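Side-chain contacts in acetate CoA-transferase subunit beta (Escherichia coli DH5[alpha], PDB 5DBN), which transfers coenzyme A from acetyl-CoA to acetoacetate and other short-chain carboxylates through a covalent enzyme-CoA intermediate during fatty acid degradation: residues L87-H92 with A125-T130; M139-K144 with A148-R153; H165-V168 with V173-F176. All coordinates share one frame; numbering follows the deposited sequence.

Overall arrangement
Contact 1 and contact 3 are buried, whereas contact 2 is only partly buried. Contact 1 brings two helices together beside neighbouring protein chains, so its charged groups are shared between subunits; its centre lies about 18 Å from that of contact 3, with no touch between them. Contacts 2 and 3 do meet: the N of M139 lies 3.1 Å from the O of V168, probably hydrogen-bonded, and I150 packs on L167 and F174. Direct backbone hydrogen bonds hold contact 3, an antiparallel hairpin. Contact 2, a loop against a short strand, relies on apolar packing and bridging waters, and contact 1 on one long salt bridge, water bridges and aliphatic packing.

Contact 1: L87-H92 with A125-T130; sequences LIRGGH and AMDLVT. With PO4 (phosphate ion), chain L.
The guanidinium of R89 takes D127 at its edge, in its plane: NH1 lies 3.6 Å from OD1 in a long salt bridge, with the carboxylate turned 69° from that plane. R89 CG stands anti to the backbone N (chi1 -171°) and the chain bends at chi3, which brings the group alongside D127. Water 1 spans the pair, weakly on the NH1 side, while neighbouring protein chains hold the stronger partners, a backbone group for R89 NE and a polar side chain for D127 OD1. The H92 ring likewise uses its edge: ND1 gives a nearly straight bond (3.1 Å, 175°) to O3 of a phosphate ion, probably from the crystallisation liquor, and NE2 binds the backbone of another chain. A leucine in place of H92 would probably leave both that backbone group and the phosphate without their partner. Beside the charged pair, I88 CG2 meets L128 CD2 at 3.7 Å, and L128 comes close to E46, the predicted active-site residue. G91, at positive phi, ends helix 81-89 in a Schellman motif. The arrangement is that of an open alpha/beta fold, in which the paired helices 81-89 and 125-131 lead into the adjacent parallel strands 95-98 and 135-138.

Contact 2: M139-K144 with A148-R153; sequences MEHCAK and AKILRR
M139 and K149 run past each other in opposite directions, each lying along the other's chain. M139 starts with CG anti to its own N (chi1 -162°) and bends at chi3, which swings the methyl CE back to within 4.0 Å of K149 CB and 3.9 Å of I150 CG1. K149, also bent at chi3, lays its methylene stem across the backbone of 140-143: CG sits 3.5 Å from A143 N, and CD packs on A143 CB at 4.0 Å. Its ammonium ends up beside E140 O, but at a poor angle for a hydrogen bond, and instead has a weak bond to water 3, which E140 N also holds. I150 meets H141 quite differently, at about a right angle. I150 CD1 sits over one face of the H141 imidazole, 3.7 Å from the ring centroid and 19° off the normal, offset toward the rim, a CH-pi contact. The ring is fixed in rotation from both nitrogens, NE2 bonding T199 OG1 and ND1 bonding T169 OG1, so its polar edge is satisfied while I150 covers a face. E140 has its own charge partner within the loop: K144 NZ reaches E140 OE1 on the syn lone pair at 3.0 Å. Between the backbones, water 4 joins H141 O to K149 N. With no direct hydrogen bond across the contact, cohesion here comes from aliphatic and CH-pi packing, and the polar groups are linked by water; the lysine probably contributes more through its stem than through its charge.

Contact 3: H165-V168 with V173-F176; sequences HMLV and VFRF
F176 N bonds H165 O at 2.9 Å, nearly straight at 171°, although the donor stands above the carbonyl plane. Further along, L167 and F174 form the hydrogen-bonded pair: L167 N gives to F174 O at 2.9 Å, and F174 N gives to L167 O at 2.8 Å, the latter in the carbonyl plane. Weaker CA-H...O contacts, such as V173 CA to L167 O, fill in beside them. M166 with R175 and V168 with V173 are the non-hydrogen-bonded pairs. On their side of the hairpin M166 and R175 lie side by side, pointing the same way. M166 is fully extended, with CG anti to the backbone N (chi1 -173°), which carries SD to 3.5 Å from R175 NH1 at an oblique approach to the guanidinium. M166 CE goes on to V173 CG1 at 3.6 Å, while the charge of R175 is met outside the hairpin, NH2 making a salt bridge to E14. Across the other face L167 and F174 also run side by side, CD2 to CD2 at 4.0 Å. F176 adds its ring edge near H165 O. The two strands are an antiparallel hairpin (168° between their directions) inside the large mixed sheet, with strand 135-138 beyond 166-168 and strand 180-186 beyond 172-177. M166 and V168 pack against helix 3-12; on the reverse, L167 and F174 touch I150 of strand 150-151, and F174 also meets F203 edge-to-face.

Contact 1: L87-H92 with A125-T130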
loop_
_atom_site.group_PDB
_atom_site.type_symbol
_atom_site.label_atom_id
_atom_site.label_comp_id
_atom_site.label_asym_id
_atom_site.label_seq_id
_atom_site.Cartn_x
_atom_site.Cartn_y
_atom_site.Cartn_z
ATOM N N LEU B 87 -0.630 1.270 -9.639
ATOM C CA LEU B 87 -0.098 1.363 -10.997
ATOM C C LEU B 87 -0.984 2.245 -11.876
ATOM O O LEU B 87 -0.500 3.162 -12.541
ATOM C CB LEU B 87 0.027 -0.027 -11.632
ATOM C CG LEU B 87 1.061 -1.002 -11.070
ATOM C CD1 LEU B 87 0.804 -2.396 -11.606
ATOM C CD2 LEU B 87 2.475 -0.552 -11.406
ATOM N N ILE B 88 -2.284 1.957 -11.875
ATOM C CA ILE B 88 -3.241 2.680 -12.706
ATOM C C ILE B 88 -3.298 4.165 -12.351
ATOM O O ILE B 88 -3.267 5.022 -13.232
ATOM C CB ILE B 88 -4.657 2.063 -12.583
ATOM C CG1 ILE B 88 -4.685 0.672 -13.227
ATOM C CG2 ILE B 88 -5.708 2.966 -13.222
ATOM C CD1 ILE B 88 -5.946 -0.123 -12.951
ATOM N N ARG B 89 -3.387 4.462 -11.060
ATOM C CA ARG B 89 -3.521 5.836 -10.596
ATOM C C ARG B 89 -2.171 6.548 -10.569
ATOM O O ARG B 89 -2.107 7.776 -10.652
ATOM C CB ARG B 89 -4.157 5.866 -9.206
ATOM C CG ARG B 89 -4.549 7.256 -8.722
ATOM C CD ARG B 89 -5.247 7.204 -7.369
ATOM N NE ARG B 89 -4.575 6.287 -6.447
ATOM C CZ ARG B 89 -5.082 5.139 -5.999
ATOM N NH1 ARG B 89 -6.295 4.736 -6.355
ATOM N NH2 ARG B 89 -4.369 4.388 -5.172
ATOM N N GLY B 90 -1.096 5.773 -10.452
ATOM C CA GLY B 90 0.236 6.329 -10.296
ATOM C C GLY B 90 0.898 6.765 -11.593
ATOM O O GLY B 90 2.035 7.235 -11.586
ATOM N N GLY B 91 0.200 6.600 -12.710
ATOM C CA GLY B 91 0.714 7.041 -13.995
ATOM C C GLY B 91 1.669 6.047 -14.625
ATOM O O GLY B 91 2.523 6.422 -15.426
ATOM N N HIS B 92 1.523 4.778 -14.258
ATOM C CA HIS B 92 2.366 3.718 -14.797
ATOM C C HIS B 92 1.699 3.046 -15.993
ATOM O O HIS B 92 2.293 2.186 -16.642
ATOM C CB HIS B 92 2.675 2.688 -13.710
ATOM C CG HIS B 92 3.376 3.267 -12.521
ATOM N ND1 HIS B 92 4.727 3.538 -12.514
ATOM C CD2 HIS B 92 2.910 3.639 -11.306
ATOM C CE1 HIS B 92 5.066 4.045 -11.342
ATOM N NE2 HIS B 92 3.981 4.118 -10.591
ATOM N N ALA B 125 -13.045 2.549 -14.043
ATOM C CA ALA B 125 -12.997 3.485 -15.162
ATOM C C ALA B 125 -12.526 4.860 -14.713
ATOM O O ALA B 125 -11.723 5.504 -15.395
ATOM C CB ALA B 125 -14.355 3.593 -15.826
ATOM N N MET B 126 -13.045 5.321 -13.580
ATOM C CA MET B 126 -12.678 6.633 -13.078
ATOM C C MET B 126 -11.187 6.698 -12.796
ATOM O O MET B 126 -10.526 7.597 -13.280
ATOM C CB MET B 126 -13.462 6.988 -11.817
ATOM C CG MET B 126 -14.962 6.993 -12.012
ATOM S SD MET B 126 -15.810 7.976 -10.760
ATOM C CE MET B 126 -17.516 7.770 -11.256
ATOM N N ASP B 127 -10.652 5.733 -12.056
ATOM C CA ASP B 127 -9.215 5.697 -11.783
ATOM C C ASP B 127 -8.403 5.657 -13.074
ATOM O O ASP B 127 -7.388 6.342 -13.202
ATOM C CB ASP B 127 -8.859 4.490 -10.915
ATOM C CG ASP B 127 -9.484 4.560 -9.538
ATOM O OD1 ASP B 127 -8.947 5.279 -8.669
ATOM O OD2 ASP B 127 -10.517 3.893 -9.324
ATOM N N LEU B 128 -8.857 4.849 -14.025
ATOM C CA LEU B 128 -8.164 4.694 -15.297
ATOM C C LEU B 128 -8.050 6.016 -16.063
ATOM O O LEU B 128 -6.982 6.337 -16.587
ATOM C CB LEU B 128 -8.867 3.646 -16.165
ATOM C CG LEU B 128 -8.471 2.185 -15.922
ATOM C CD1 LEU B 128 -9.475 1.224 -16.545
ATOM C CD2 LEU B 128 -7.076 1.908 -16.463
ATOM N N VAL B 129 -9.140 6.775 -16.151
ATOM C CA VAL B 129 -9.111 8.016 -16.925
ATOM C C VAL B 129 -8.407 9.186 -16.211
ATOM O O VAL B 129 -7.903 10.081 -16.887
ATOM C CB VAL B 129 -10.545 8.460 -17.345
ATOM C CG1 VAL B 129 -11.189 7.399 -18.225
ATOM C CG2 VAL B 129 -11.415 8.742 -16.148
ATOM N N THR B 130 -8.369 9.208 -14.877
ATOM C CA THR B 130 -7.585 10.249 -14.184
ATOM C C THR B 130 -6.105 9.880 -14.128
ATOM O O THR B 130 -5.246 10.758 -14.088
ATOM C CB THR B 130 -8.031 10.557 -12.713
ATOM O OG1 THR B 130 -6.940 10.303 -11.820
ATOM C CG2 THR B 130 -9.195 9.753 -12.268
HETATM P P PO4 L . 7.790 4.251 -14.926
HETATM O O1 PO4 L . 8.217 4.489 -16.354
HETATM O O2 PO4 L . 8.969 3.766 -14.115
HETATM O O3 PO4 L . 6.697 3.209 -14.894
HETATM O O4 PO4 L . 7.271 5.542 -14.338
HETATM O O HOH W 1 -8.715 6.280 -6.176
HETATM O O HOH W 2 -4.126 9.976 -11.015
#

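Contact 2: M139-K144 with A148-R153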
loop_
_atom_site.group_PDB
_atom_site.type_symbol
_atom_site.label_atom_id
_atom_site.label_comp_id
_atom_site.label_asym_id
_atom_site.label_seq_id
_atom_site.Cartn_x
_atom_site.Cartn_y
_atom_site.Cartn_z
ATOM N N MET B 139 -15.100 5.070 -29.741
ATOM C CA MET B 139 -16.545 5.217 -29.709
ATOM C C MET B 139 -17.155 5.419 -31.093
ATOM O O MET B 139 -16.528 6.008 -31.965
ATOM C CB MET B 139 -16.853 6.428 -28.826
ATOM C CG MET B 139 -18.249 6.547 -28.299
ATOM S SD MET B 139 -18.400 8.051 -27.311
ATOM C CE MET B 139 -18.297 9.317 -28.578
ATOM N N GLU B 140 -18.383 4.946 -31.292
ATOM C CA GLU B 140 -19.113 5.276 -32.511
ATOM C C GLU B 140 -19.487 6.751 -32.434
ATOM O O GLU B 140 -19.660 7.287 -31.342
ATOM C CB GLU B 140 -20.348 4.392 -32.691
ATOM C CG GLU B 140 -20.022 2.920 -32.913
ATOM C CD GLU B 140 -21.260 2.064 -33.114
ATOM O OE1 GLU B 140 -22.376 2.625 -33.174
ATOM O OE2 GLU B 140 -21.115 0.826 -33.220
ATOM N N HIS B 141 -19.601 7.415 -33.577
ATOM C CA HIS B 141 -19.834 8.854 -33.568
ATOM C C HIS B 141 -21.204 9.194 -32.977
ATOM O O HIS B 141 -21.321 10.099 -32.150
ATOM C CB HIS B 141 -19.711 9.434 -34.975
ATOM C CG HIS B 141 -19.339 10.883 -34.991
ATOM N ND1 HIS B 141 -18.039 11.315 -35.143
ATOM C CD2 HIS B 141 -20.092 11.999 -34.850
ATOM C CE1 HIS B 141 -18.009 12.634 -35.110
ATOM N NE2 HIS B 141 -19.242 13.076 -34.931
ATOM N N CYS B 142 -22.231 8.468 -33.410
ATOM C CA CYS B 142 -23.598 8.700 -32.949
ATOM C C CYS B 142 -24.181 7.444 -32.306
ATOM O O CYS B 142 -23.725 6.331 -32.571
ATOM C CB CYS B 142 -24.485 9.150 -34.110
ATOM S SG CYS B 142 -23.950 10.687 -34.888
ATOM N N ALA B 143 -25.197 7.629 -31.470
ATOM C CA ALA B 143 -25.859 6.507 -30.812
ATOM C C ALA B 143 -26.750 5.763 -31.797
ATOM O O ALA B 143 -26.920 6.191 -32.938
ATOM C CB ALA B 143 -26.672 6.994 -29.627
ATOM N N LYS B 144 -27.319 4.647 -31.352
ATOM C CA LYS B 144 -28.137 3.813 -32.226
ATOM C C LYS B 144 -29.477 4.463 -32.556
ATOM O O LYS B 144 -30.108 4.111 -33.552
ATOM C CB LYS B 144 -28.369 2.440 -31.586
ATOM C CG LYS B 144 -27.091 1.651 -31.332
ATOM C CD LYS B 144 -26.306 1.418 -32.618
ATOM C CE LYS B 144 -25.087 0.542 -32.380
ATOM N NZ LYS B 144 -24.268 0.380 -33.612
ATOM N N ALA B 148 -26.681 12.600 -30.917
ATOM C CA ALA B 148 -25.263 12.942 -30.862
ATOM C C ALA B 148 -24.637 12.437 -29.567
ATOM O O ALA B 148 -25.300 12.386 -28.532
ATOM C CB ALA B 148 -25.074 14.443 -30.988
ATOM N N LYS B 149 -23.361 12.069 -29.632
ATOM C CA LYS B 149 -22.633 11.621 -28.449
ATOM C C LYS B 149 -21.451 12.539 -28.146
ATOM O O LYS B 149 -20.962 12.580 -27.020
ATOM C CB LYS B 149 -22.158 10.179 -28.635
ATOM C CG LYS B 149 -23.295 9.209 -28.929
ATOM C CD LYS B 149 -22.962 7.785 -28.520
ATOM C CE LYS B 149 -21.840 7.200 -29.345
ATOM N NZ LYS B 149 -21.357 5.921 -28.759
ATOM N N ILE B 150 -20.991 13.265 -29.160
ATOM C CA ILE B 150 -19.934 14.257 -28.986
ATOM C C ILE B 150 -20.576 15.638 -28.821
ATOM O O ILE B 150 -20.940 16.281 -29.805
ATOM C CB ILE B 150 -18.952 14.246 -30.173
ATOM C CG1 ILE B 150 -18.433 12.820 -30.398
ATOM C CG2 ILE B 150 -17.795 15.199 -29.913
ATOM C CD1 ILE B 150 -17.578 12.643 -31.632
ATOM N N LEU B 151 -20.706 16.085 -27.572
ATOM C CA LEU B 151 -21.558 17.230 -27.235
ATOM C C LEU B 151 -20.797 18.455 -26.727
ATOM O O LEU B 151 -19.584 18.420 -26.557
ATOM C CB LEU B 151 -22.578 16.805 -26.177
ATOM C CG LEU B 151 -23.371 15.535 -26.495
ATOM C CD1 LEU B 151 -24.232 15.134 -25.305
ATOM C CD2 LEU B 151 -24.222 15.724 -27.745
ATOM N N ARG B 152 -21.524 19.546 -26.501
ATOM C CA ARG B 152 -20.956 20.726 -25.857
ATOM C C ARG B 152 -20.712 20.452 -24.381
ATOM O O ARG B 152 -19.718 20.892 -23.808
ATOM C CB ARG B 152 -21.876 21.934 -26.020
ATOM C CG ARG B 152 -21.952 22.466 -27.438
ATOM C CD ARG B 152 -22.878 23.664 -27.527
ATOM N NE ARG B 152 -22.902 24.230 -28.872
ATOM C CZ ARG B 152 -23.536 25.352 -29.202
ATOM N NH1 ARG B 152 -24.212 26.032 -28.287
ATOM N NH2 ARG B 152 -23.495 25.794 -30.452
ATOM N N ARG B 153 -21.642 19.724 -23.774
ATOM C CA ARG B 153 -21.553 19.358 -22.370
ATOM C C ARG B 153 -22.284 18.043 -22.164
ATOM O O ARG B 153 -23.428 17.896 -22.593
ATOM C CB ARG B 153 -22.151 20.452 -21.482
ATOM C CG ARG B 153 -22.177 20.126 -19.989
ATOM C CD ARG B 153 -20.784 19.832 -19.447
ATOM N NE ARG B 153 -20.754 19.755 -17.985
ATOM C CZ ARG B 153 -21.007 18.659 -17.274
ATOM N NH1 ARG B 153 -21.318 17.517 -17.874
ATOM N NH2 ARG B 153 -20.948 18.705 -15.950
HETATM O O HOH W 3 -19.499 3.274 -29.179
HETATM O O HOH W 4 -21.972 12.915 -31.931
#

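Contact 3: H165-V168 with V173-F176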
loop_
_atom_site.group_PDB
_atom_site.type_symbol
_atom_site.label_atom_id
_atom_site.label_comp_id
_atom_site.label_asym_id
_atom_site.label_seq_id
_atom_site.Cartn_x
_atom_site.Cartn_y
_atom_site.Cartn_z
ATOM N N HIS B 165 -7.858 12.738 -23.838
ATOM C CA HIS B 165 -6.793 13.264 -24.694
ATOM C C HIS B 165 -7.090 13.030 -26.172
ATOM O O HIS B 165 -6.792 13.875 -27.014
ATOM C CB HIS B 165 -5.447 12.624 -24.346
ATOM C CG HIS B 165 -4.938 12.984 -22.986
ATOM N ND1 HIS B 165 -4.868 12.076 -21.951
ATOM C CD2 HIS B 165 -4.470 14.153 -22.491
ATOM C CE1 HIS B 165 -4.380 12.670 -20.878
ATOM N NE2 HIS B 165 -4.130 13.932 -21.179
ATOM N N MET B 166 -7.675 11.877 -26.478
ATOM C CA MET B 166 -7.908 11.469 -27.857
ATOM C C MET B 166 -9.265 10.788 -28.001
ATOM O O MET B 166 -9.599 9.885 -27.232
ATOM C CB MET B 166 -6.791 10.530 -28.319
ATOM C CG MET B 166 -6.837 10.159 -29.794
ATOM S SD MET B 166 -5.507 9.022 -30.236
ATOM C CE MET B 166 -5.717 8.901 -32.011
ATOM N N LEU B 167 -10.045 11.240 -28.980
ATOM C CA LEU B 167 -11.335 10.634 -29.289
ATOM C C LEU B 167 -11.312 10.082 -30.710
ATOM O O LEU B 167 -11.085 10.822 -31.668
ATOM C CB LEU B 167 -12.463 11.653 -29.128
ATOM C CG LEU B 167 -13.853 11.185 -29.562
ATOM C CD1 LEU B 167 -14.286 9.971 -28.752
ATOM C CD2 LEU B 167 -14.864 12.308 -29.426
ATOM N N VAL B 168 -11.546 8.778 -30.834
ATOM C CA VAL B 168 -11.497 8.098 -32.123
ATOM C C VAL B 168 -12.848 7.482 -32.479
ATOM O O VAL B 168 -13.353 6.608 -31.772
ATOM C CB VAL B 168 -10.423 6.991 -32.130
ATOM C CG1 VAL B 168 -10.306 6.359 -33.512
ATOM C CG2 VAL B 168 -9.080 7.551 -31.693
ATOM N N VAL B 173 -10.931 11.627 -36.052
ATOM C CA VAL B 173 -10.090 11.615 -34.859
ATOM C C VAL B 173 -9.968 13.023 -34.284
ATOM O O VAL B 173 -9.555 13.952 -34.979
ATOM C CB VAL B 173 -8.675 11.068 -35.161
ATOM C CG1 VAL B 173 -7.819 11.056 -33.903
ATOM C CG2 VAL B 173 -8.755 9.670 -35.757
ATOM N N PHE B 174 -10.349 13.169 -33.017
ATOM C CA PHE B 174 -10.220 14.433 -32.295
ATOM C C PHE B 174 -9.117 14.345 -31.244
ATOM O O PHE B 174 -8.899 13.285 -30.657
ATOM C CB PHE B 174 -11.534 14.812 -31.606
ATOM C CG PHE B 174 -12.685 15.036 -32.547
ATOM C CD1 PHE B 174 -12.864 16.264 -33.165
ATOM C CD2 PHE B 174 -13.604 14.029 -32.792
ATOM C CE1 PHE B 174 -13.929 16.477 -34.017
ATOM C CE2 PHE B 174 -14.669 14.237 -33.644
ATOM C CZ PHE B 174 -14.832 15.460 -34.258
ATOM N N ARG B 175 -8.427 15.458 -31.009
ATOM C CA ARG B 175 -7.450 15.540 -29.925
ATOM C C ARG B 175 -7.722 16.760 -29.044
ATOM O O ARG B 175 -8.074 17.831 -29.543
ATOM C CB ARG B 175 -6.024 15.603 -30.472
ATOM C CG ARG B 175 -5.572 14.346 -31.191
ATOM C CD ARG B 175 -4.095 14.417 -31.536
ATOM N NE ARG B 175 -3.666 13.301 -32.377
ATOM C CZ ARG B 175 -3.324 12.097 -31.924
ATOM N NH1 ARG B 175 -3.369 11.825 -30.627
ATOM N NH2 ARG B 175 -2.945 11.155 -32.778
ATOM N N PHE B 176 -7.562 16.586 -27.735
ATOM C CA PHE B 176 -7.698 17.687 -26.783
ATOM C C PHE B 176 -6.323 18.188 -26.357
ATOM O O PHE B 176 -5.587 17.492 -25.657
ATOM C CB PHE B 176 -8.504 17.257 -25.554
ATOM C CG PHE B 176 -9.935 16.909 -25.855
ATOM C CD1 PHE B 176 -10.916 17.886 -25.832
ATOM C CD2 PHE B 176 -10.301 15.609 -26.150
ATOM C CE1 PHE B 176 -12.233 17.574 -26.104
ATOM C CE2 PHE B 176 -11.619 15.289 -26.424
ATOM C CZ PHE B 176 -12.587 16.274 -26.400
#